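Local coordinates for sensor protein (PDB 3I9Y), which forms the sensor domain of the TMAO-responsive histidine kinase receptor TorS, a membrane protein that probably uses ATP to phosphorylate histidine, at residues A[24-29]-A[33-38]; A[84-89]-A[243-248]. All coordinates share one frame; numbering follows the deposited sequence.

Interaction 1 (A[24-29]-A[33-38])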
ATOM      1  N   GLN A  24       3.011  11.480   8.891  1.00 24.40           N
ATOM      2  CA  GLN A  24       3.029  11.752   7.475  1.00 27.15           C
ATOM      3  C   GLN A  24       4.379  11.367   6.933  1.00 25.17           C
ATOM      4  O   GLN A  24       4.369  10.806   5.857  1.00 24.93           O
ATOM      5  CB  GLN A  24       2.693  13.207   7.082  1.00 29.34           C
ATOM      6  CG  GLN A  24       1.554  13.658   7.834  1.00 36.91           C
ATOM      7  CD  GLN A  24       1.234  15.183   7.583  1.00 42.45           C
ATOM      8  OE1 GLN A  24       0.051  15.517   7.312  1.00 45.68           O
ATOM      9  NE2 GLN A  24       2.279  16.104   7.664  1.00 42.88           N
ATOM     10  N   MET A  25       5.477  11.556   7.703  1.00 24.47           N
ATOM     11  CA  MET A  25       6.740  11.124   7.229  1.00 25.31           C
ATOM     12  C   MET A  25       6.721   9.567   6.976  1.00 25.00           C
ATOM     13  O   MET A  25       7.262   8.999   5.948  1.00 26.18           O
ATOM     14  CB  MET A  25       7.832  11.408   8.190  1.00 28.58           C
ATOM     15  CG  MET A  25       8.323  12.818   8.232  1.00 36.66           C
ATOM     16  SD  MET A  25       8.738  13.670   6.566  1.00 46.03           S
ATOM     17  CE  MET A  25       9.957  12.484   5.946  1.00 41.99           C
ATOM     18  N   LEU A  26       6.163   8.869   7.941  1.00 22.52           N
ATOM     19  CA  LEU A  26       6.108   7.459   7.876  1.00 22.03           C
ATOM     20  C   LEU A  26       5.282   7.077   6.708  1.00 22.41           C
ATOM     21  O   LEU A  26       5.679   6.179   5.963  1.00 22.51           O
ATOM     22  CB  LEU A  26       5.476   6.789   9.122  1.00 19.10           C
ATOM     23  CG  LEU A  26       5.205   5.292   9.056  1.00 19.88           C
ATOM     24  CD1 LEU A  26       6.590   4.473   9.325  1.00 18.37           C
ATOM     25  CD2 LEU A  26       4.275   4.895  10.440  1.00 18.78           C
ATOM     26  N   SER A  27       4.124   7.651   6.500  1.00 24.99           N
ATOM     27  CA  SER A  27       3.359   7.174   5.378  1.00 28.54           C
ATOM     28  C   SER A  27       3.982   7.660   3.971  1.00 30.07           C
ATOM     29  O   SER A  27       3.551   7.198   3.025  1.00 32.39           O
ATOM     30  CB  SER A  27       1.919   7.607   5.476  1.00 29.81           C
ATOM     31  OG  SER A  27       1.917   8.818   4.732  1.00 35.28           O
ATOM     32  N   ASN A  28       4.973   8.524   3.859  1.00 29.71           N
ATOM     33  CA  ASN A  28       5.551   8.864   2.606  1.00 30.82           C
ATOM     34  C   ASN A  28       6.873   8.162   2.424  1.00 30.69           C
ATOM     35  O   ASN A  28       7.584   8.473   1.433  1.00 28.20           O
ATOM     36  CB  ASN A  28       5.856  10.300   2.503  1.00 31.66           C
ATOM     37  CG  ASN A  28       4.570  11.112   2.344  1.00 36.68           C
ATOM     38  OD1 ASN A  28       3.482  10.543   1.883  1.00 40.29           O
ATOM     39  ND2 ASN A  28       4.616  12.396   2.722  1.00 34.88           N
ATOM     40  N   ALA A  29       7.196   7.237   3.354  1.00 28.30           N
ATOM     41  CA  ALA A  29       8.474   6.544   3.229  1.00 29.24           C
ATOM     42  C   ALA A  29       8.433   5.658   1.929  1.00 29.21           C
ATOM     43  O   ALA A  29       7.493   4.961   1.669  1.00 25.82           O
ATOM     44  CB  ALA A  29       8.742   5.548   4.426  1.00 27.70           C
ATOM     45  N   GLN A  33      14.809   1.937   4.446  1.00 31.05           N
ATOM     46  CA  GLN A  33      15.548   2.796   5.348  1.00 31.02           C
ATOM     47  C   GLN A  33      14.753   3.947   5.848  1.00 28.69           C
ATOM     48  O   GLN A  33      14.852   4.406   7.001  1.00 28.71           O
ATOM     49  CB  GLN A  33      16.809   3.353   4.686  1.00 35.76           C
ATOM     50  CG  GLN A  33      17.947   3.607   5.631  1.00 41.38           C
ATOM     51  CD  GLN A  33      19.354   3.629   4.776  1.00 47.26           C
ATOM     52  OE1 GLN A  33      19.495   4.427   3.807  1.00 49.43           O
ATOM     53  NE2 GLN A  33      20.355   2.727   5.123  1.00 49.70           N
ATOM     54  N   GLU A  34      14.001   4.545   4.970  1.00 26.90           N
ATOM     55  CA  GLU A  34      13.249   5.671   5.374  1.00 26.46           C
ATOM     56  C   GLU A  34      12.094   5.223   6.372  1.00 26.97           C
ATOM     57  O   GLU A  34      11.746   5.961   7.275  1.00 26.57           O
ATOM     58  CB  GLU A  34      12.613   6.277   4.174  1.00 28.31           C
ATOM     59  CG  GLU A  34      13.640   7.112   3.356  1.00 31.49           C
ATOM     60  CD  GLU A  34      13.092   7.537   2.003  1.00 35.93           C
ATOM     61  OE1 GLU A  34      11.851   7.375   1.615  1.00 36.05           O
ATOM     62  OE2 GLU A  34      14.013   8.064   1.262  1.00 40.29           O
ATOM     63  N   ARG A  35      11.573   4.007   6.140  1.00 24.88           N
ATOM     64  CA  ARG A  35      10.412   3.567   6.867  1.00 25.51           C
ATOM     65  C   ARG A  35      10.983   3.393   8.326  1.00 25.88           C
ATOM     66  O   ARG A  35      10.381   3.846   9.303  1.00 22.49           O
ATOM     67  CB  ARG A  35       9.915   2.216   6.398  1.00 22.02           C
ATOM     68  CG  ARG A  35       8.624   1.862   7.205  1.00 24.02           C
ATOM     69  CD  ARG A  35       8.061   0.454   6.769  1.00 22.86           C
ATOM     70  NE  ARG A  35       9.045  -0.619   7.094  1.00 25.40           N
ATOM     71  CZ  ARG A  35       9.207  -1.076   8.311  1.00 28.28           C
ATOM     72  NH1 ARG A  35       8.434  -0.539   9.325  1.00 29.22           N
ATOM     73  NH2 ARG A  35      10.033  -2.050   8.545  1.00 26.66           N
ATOM     74  N   LYS A  36      12.117   2.717   8.444  1.00 26.68           N
ATOM     75  CA  LYS A  36      12.658   2.489   9.809  1.00 29.17           C
ATOM     76  C   LYS A  36      13.067   3.761  10.504  1.00 29.47           C
ATOM     77  O   LYS A  36      12.957   3.851  11.748  1.00 30.15           O
ATOM     78  CB  LYS A  36      13.939   1.617   9.760  1.00 29.63           C
ATOM     79  CG  LYS A  36      13.548   0.180   9.310  1.00 34.18           C
ATOM     80  CD  LYS A  36      14.611  -0.794   9.867  1.00 36.96           C
ATOM     81  CE  LYS A  36      14.181  -2.205   9.790  1.00 39.29           C
ATOM     82  NZ  LYS A  36      15.156  -2.767   8.648  1.00 46.61           N
ATOM     83  N   GLU A  37      13.640   4.700   9.747  1.00 28.80           N
ATOM     84  CA  GLU A  37      14.050   5.960  10.333  1.00 29.37           C
ATOM     85  C   GLU A  37      12.785   6.697  10.715  1.00 29.33           C
ATOM     86  O   GLU A  37      12.762   7.146  11.871  1.00 29.52           O
ATOM     87  CB  GLU A  37      14.965   6.774   9.405  1.00 31.61           C
ATOM     88  CG  GLU A  37      15.199   8.343   9.738  1.00 38.68           C
ATOM     89  CD  GLU A  37      15.930   8.627  11.110  1.00 42.28           C
ATOM     90  OE1 GLU A  37      16.688   7.734  11.516  1.00 44.59           O
ATOM     91  OE2 GLU A  37      15.731   9.723  11.781  1.00 44.08           O
ATOM     92  N   ALA A  38      11.716   6.827   9.884  1.00 27.35           N
ATOM     93  CA  ALA A  38      10.522   7.552  10.394  1.00 26.55           C
ATOM     94  C   ALA A  38       9.914   6.782  11.649  1.00 26.55           C
ATOM     95  O   ALA A  38       9.434   7.400  12.647  1.00 24.71           O
ATOM     96  CB  ALA A  38       9.376   7.716   9.334  1.00 24.05           C
TER
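The helical hairpin made by helix 5-27, a short turn and helix 32-58 is held close at its tip by two alanine methyls, those of Ala38 and Ala29, each set against the opposite backbone. Its two arms run antiparallel, and no hydrogen bond joins the two segments, so the contact rests on packing. Ala38 CB lies 3.6 Å from Leu26 CA, with the CB atoms of Leu26 and Met25 close by. At the turn end the roles are exchanged: Ala29 CB faces the other helix, 3.6 Å from Arg35 CA. With small residues at both places, the CA atoms of Leu26 and Ala38 come within 5.1 Å. Leu26 and Arg35 lie side by side and point the same way, each with CG anti to its own backbone N (chi1 172° and -178°), and both side chains continue onto helix 63-114. The guanidinium of Arg35 turns away to a salt bridge through NE with Glu32. Glu34 reaches with an extended chain to the turn, where its OE1 is hydrogen-bonded to Gln30 N and sits 3.8 Å from Ala29 CA. Of the two Leu26 methyls, CD1 is the one that meets Arg35, 3.9 Å from its aliphatic CG.

Interaction 2 (A[84-89]-A[243-248])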
ATOM      1  N   GLY A  84       1.825   1.332  11.857  1.00 17.19           N
ATOM      2  CA  GLY A  84       3.142   0.737  11.538  1.00 17.19           C
ATOM      3  C   GLY A  84       3.066  -0.587  10.716  1.00 17.95           C
ATOM      4  O   GLY A  84       3.887  -0.789   9.778  1.00 18.90           O
ATOM      5  N   VAL A  85       2.150  -1.472  11.027  1.00 16.87           N
ATOM      6  CA  VAL A  85       2.022  -2.792  10.354  1.00 18.34           C
ATOM      7  C   VAL A  85       1.565  -2.507   8.876  1.00 18.56           C
ATOM      8  O   VAL A  85       2.130  -3.090   7.921  1.00 14.92           O
ATOM      9  CB  VAL A  85       0.938  -3.567  11.050  1.00 19.45           C
ATOM     10  CG1 VAL A  85       0.380  -4.812  10.179  1.00 18.69           C
ATOM     11  CG2 VAL A  85       1.530  -4.000  12.479  1.00 16.76           C
ATOM     12  N   THR A  86       0.576  -1.590   8.732  1.00 16.86           N
ATOM     13  CA  THR A  86       0.052  -1.150   7.436  1.00 19.63           C
ATOM     14  C   THR A  86       1.088  -0.570   6.500  1.00 18.41           C
ATOM     15  O   THR A  86       1.097  -0.864   5.284  1.00 19.16           O
ATOM     16  CB  THR A  86      -1.136  -0.095   7.817  1.00 21.54           C
ATOM     17  OG1 THR A  86      -2.215  -0.959   8.190  1.00 26.97           O
ATOM     18  CG2 THR A  86      -1.499   0.722   6.854  1.00 27.05           C
ATOM     19  N   VAL A  87       1.942   0.303   7.019  1.00 16.74           N
ATOM     20  CA  VAL A  87       2.939   0.956   6.195  1.00 16.16           C
ATOM     21  C   VAL A  87       4.010  -0.082   5.799  1.00 17.98           C
ATOM     22  O   VAL A  87       4.535  -0.109   4.649  1.00 18.60           O
ATOM     23  CB  VAL A  87       3.537   2.207   6.855  1.00 15.04           C
ATOM     24  CG1 VAL A  87       4.770   2.702   5.987  1.00 14.53           C
ATOM     25  CG2 VAL A  87       2.404   3.409   6.995  1.00 13.94           C
ATOM     26  N   GLU A  88       4.388  -0.985   6.699  1.00 18.50           N
ATOM     27  CA  GLU A  88       5.377  -1.943   6.307  1.00 16.90           C
ATOM     28  C   GLU A  88       4.710  -2.926   5.224  1.00 16.37           C
ATOM     29  O   GLU A  88       5.401  -3.346   4.329  1.00 16.83           O
ATOM     30  CB  GLU A  88       5.905  -2.697   7.481  1.00 17.08           C
ATOM     31  CG  GLU A  88       6.792  -3.870   7.047  1.00 19.96           C
ATOM     32  CD  GLU A  88       7.531  -4.624   8.268  1.00 26.73           C
ATOM     33  OE1 GLU A  88       7.237  -4.271   9.510  1.00 24.01           O
ATOM     34  OE2 GLU A  88       8.350  -5.620   7.923  1.00 25.64           O
ATOM     35  N   ARG A  89       3.458  -3.284   5.389  1.00 14.55           N
ATOM     36  CA  ARG A  89       2.837  -4.160   4.487  1.00 16.56           C
ATOM     37  C   ARG A  89       2.741  -3.420   3.058  1.00 19.37           C
ATOM     38  O   ARG A  89       2.994  -4.071   2.028  1.00 20.73           O
ATOM     39  CB  ARG A  89       1.466  -4.455   4.889  1.00 14.43           C
ATOM     40  CG  ARG A  89       0.668  -5.107   3.847  1.00 17.47           C
ATOM     41  CD  ARG A  89      -0.673  -5.541   4.540  1.00 20.39           C
ATOM     42  NE  ARG A  89      -1.663  -6.135   3.635  1.00 21.10           N
ATOM     43  CZ  ARG A  89      -1.665  -7.429   3.234  1.00 21.56           C
ATOM     44  NH1 ARG A  89      -0.699  -8.346   3.667  1.00 20.05           N
ATOM     45  NH2 ARG A  89      -2.602  -7.807   2.375  1.00 21.61           N
ATOM     46  N   ASN A 243      -4.135   0.335   1.096  1.00 20.40           N
ATOM     47  CA  ASN A 243      -4.012   1.840   1.037  1.00 21.72           C
ATOM     48  C   ASN A 243      -5.258   2.493   1.640  1.00 21.86           C
ATOM     49  O   ASN A 243      -5.163   3.548   2.359  1.00 21.38           O
ATOM     50  CB  ASN A 243      -3.925   2.402  -0.355  1.00 21.35           C
ATOM     51  CG  ASN A 243      -2.505   2.084  -0.961  1.00 25.91           C
ATOM     52  OD1 ASN A 243      -1.554   1.718  -0.172  1.00 25.43           O
ATOM     53  ND2 ASN A 243      -2.329   2.214  -2.325  1.00 25.27           N
ATOM     54  N   GLU A 244      -6.401   1.871   1.409  1.00 21.28           N
ATOM     55  CA  GLU A 244      -7.581   2.523   1.880  1.00 24.47           C
ATOM     56  C   GLU A 244      -7.627   2.462   3.529  1.00 24.08           C
ATOM     57  O   GLU A 244      -7.994   3.415   4.251  1.00 22.35           O
ATOM     58  CB  GLU A 244      -8.703   1.739   1.298  1.00 27.84           C
ATOM     59  CG  GLU A 244      -9.864   1.901   1.977  1.00 38.90           C
ATOM     60  CD  GLU A 244     -10.930   2.085   0.940  1.00 46.88           C
ATOM     61  OE1 GLU A 244     -11.928   1.247   0.895  1.00 51.16           O
ATOM     62  OE2 GLU A 244     -10.735   3.101   0.153  1.00 49.53           O
ATOM     63  N   GLN A 245      -7.271   1.323   4.035  1.00 22.45           N
ATOM     64  CA  GLN A 245      -7.230   1.095   5.443  1.00 24.67           C
ATOM     65  C   GLN A 245      -6.135   2.100   6.007  1.00 24.35           C
ATOM     66  O   GLN A 245      -6.288   2.846   7.036  1.00 24.27           O
ATOM     67  CB  GLN A 245      -6.822  -0.377   5.677  1.00 27.00           C
ATOM     68  CG  GLN A 245      -6.520  -0.399   7.105  1.00 35.61           C
ATOM     69  CD  GLN A 245      -7.988  -0.540   7.872  1.00 39.53           C
ATOM     70  OE1 GLN A 245      -9.160  -0.503   7.145  1.00 42.80           O
ATOM     71  NE2 GLN A 245      -7.925  -0.730   9.257  1.00 40.70           N
ATOM     72  N   SER A 246      -5.065   2.295   5.291  1.00 22.96           N
ATOM     73  CA  SER A 246      -4.108   3.203   5.860  1.00 24.31           C
ATOM     74  C   SER A 246      -4.593   4.704   5.853  1.00 23.56           C
ATOM     75  O   SER A 246      -4.338   5.506   6.822  1.00 21.93           O
ATOM     76  CB  SER A 246      -2.729   2.841   5.267  1.00 27.43           C
ATOM     77  OG  SER A 246      -2.116   4.007   4.934  1.00 33.58           O
ATOM     78  N   GLN A 247      -5.380   5.067   4.825  1.00 22.25           N
ATOM     79  CA  GLN A 247      -5.868   6.435   4.828  1.00 24.61           C
ATOM     80  C   GLN A 247      -6.910   6.649   5.961  1.00 22.43           C
ATOM     81  O   GLN A 247      -6.892   7.686   6.625  1.00 21.47           O
ATOM     82  CB  GLN A 247      -6.553   6.781   3.471  1.00 26.99           C
ATOM     83  CG  GLN A 247      -6.936   8.271   3.504  1.00 36.56           C
ATOM     84  CD  GLN A 247      -5.731   9.374   4.137  1.00 42.59           C
ATOM     85  OE1 GLN A 247      -4.533   9.531   3.538  1.00 44.47           O
ATOM     86  NE2 GLN A 247      -6.073  10.061   5.387  1.00 39.26           N
ATOM     87  N   GLN A 248      -7.782   5.683   6.158  1.00 19.73           N
ATOM     88  CA  GLN A 248      -8.755   5.775   7.228  1.00 22.83           C
ATOM     89  C   GLN A 248      -8.063   5.853   8.590  1.00 23.28           C
ATOM     90  O   GLN A 248      -8.495   6.672   9.489  1.00 22.75           O
ATOM     91  CB  GLN A 248      -9.586   4.566   7.269  1.00 23.99           C
ATOM     92  CG  GLN A 248     -10.542   4.806   6.190  1.00 32.83           C
ATOM     93  CD  GLN A 248     -11.315   3.458   5.801  1.00 38.52           C
ATOM     94  OE1 GLN A 248     -11.277   2.454   6.602  1.00 41.84           O
ATOM     95  NE2 GLN A 248     -11.990   3.437   4.602  1.00 38.56           N
TER
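At the join between the two stacked four-helix bundles of the sensor domain, Thr86 of helix 63-114 faces Ser246 of helix 232-267. These two long helices run in roughly opposite directions past one another, and their CA atoms at this pair are 6.2 Å apart. Small side chains on both sides allow the close passage. Between segments 84-89 and 243-248 the contact is small and rests chiefly on this one pair, with no hydrogen bond.

Thr86 places its two branches differently. Its CG2 methyl, anti to the backbone N, is the branch directed at Ser246, although the model puts it improbably near Ser246 CB, so the exact spacing is doubtful. OG1 lies beside the backbone N instead (chi1 -78°), where it makes a weak hydrogen bond back to Glu82 O, one turn earlier in its own helix. The two hydroxyls are consequently well separated, with Thr86 OG1 5.9 Å from Ser246 OG.

Thr86 sits like a knob in a hole: it enters between Asn242, Gln245, Ser246 and Leu249, four positions spaced as the corners of a hole on one helix face. One such knob is consistent with the coiled coil predicted for this part of helix 63-114. Gln245 forms the looser corner, its CG 4.5 Å from Thr86 OG1. Its chain bends at chi2 (81°), and the amide runs along toward the earlier turn of helix 63-114, where NE2 is hydrogen-bonded to Glu82 OE2. Glu82 therefore serves both neighbours, its backbone O weakly receiving the threonine hydroxyl, its carboxylate the amide NE2 of Gln245.

In the fold
Interaction 1 comes first along the chain and closes before interaction 2 opens; their centres lie about 12 Å apart near the middle of the elongated domain. Helix 63-114, which directly follows helix 32-58, connects them: it carries segment 84-89 and packs against the hairpin tip. Val87 is one point of junction, with CG1 3.6 Å from Leu26 O and 4.1 Å from Arg35 CD, while Arg35 NH2 approaches the carboxylate of Glu88, 3.6 Å from its CD. The two contacts thus bring together, at the join of the stacked bundles, the hairpin that ends there and the two long helices that continue from one bundle into the other.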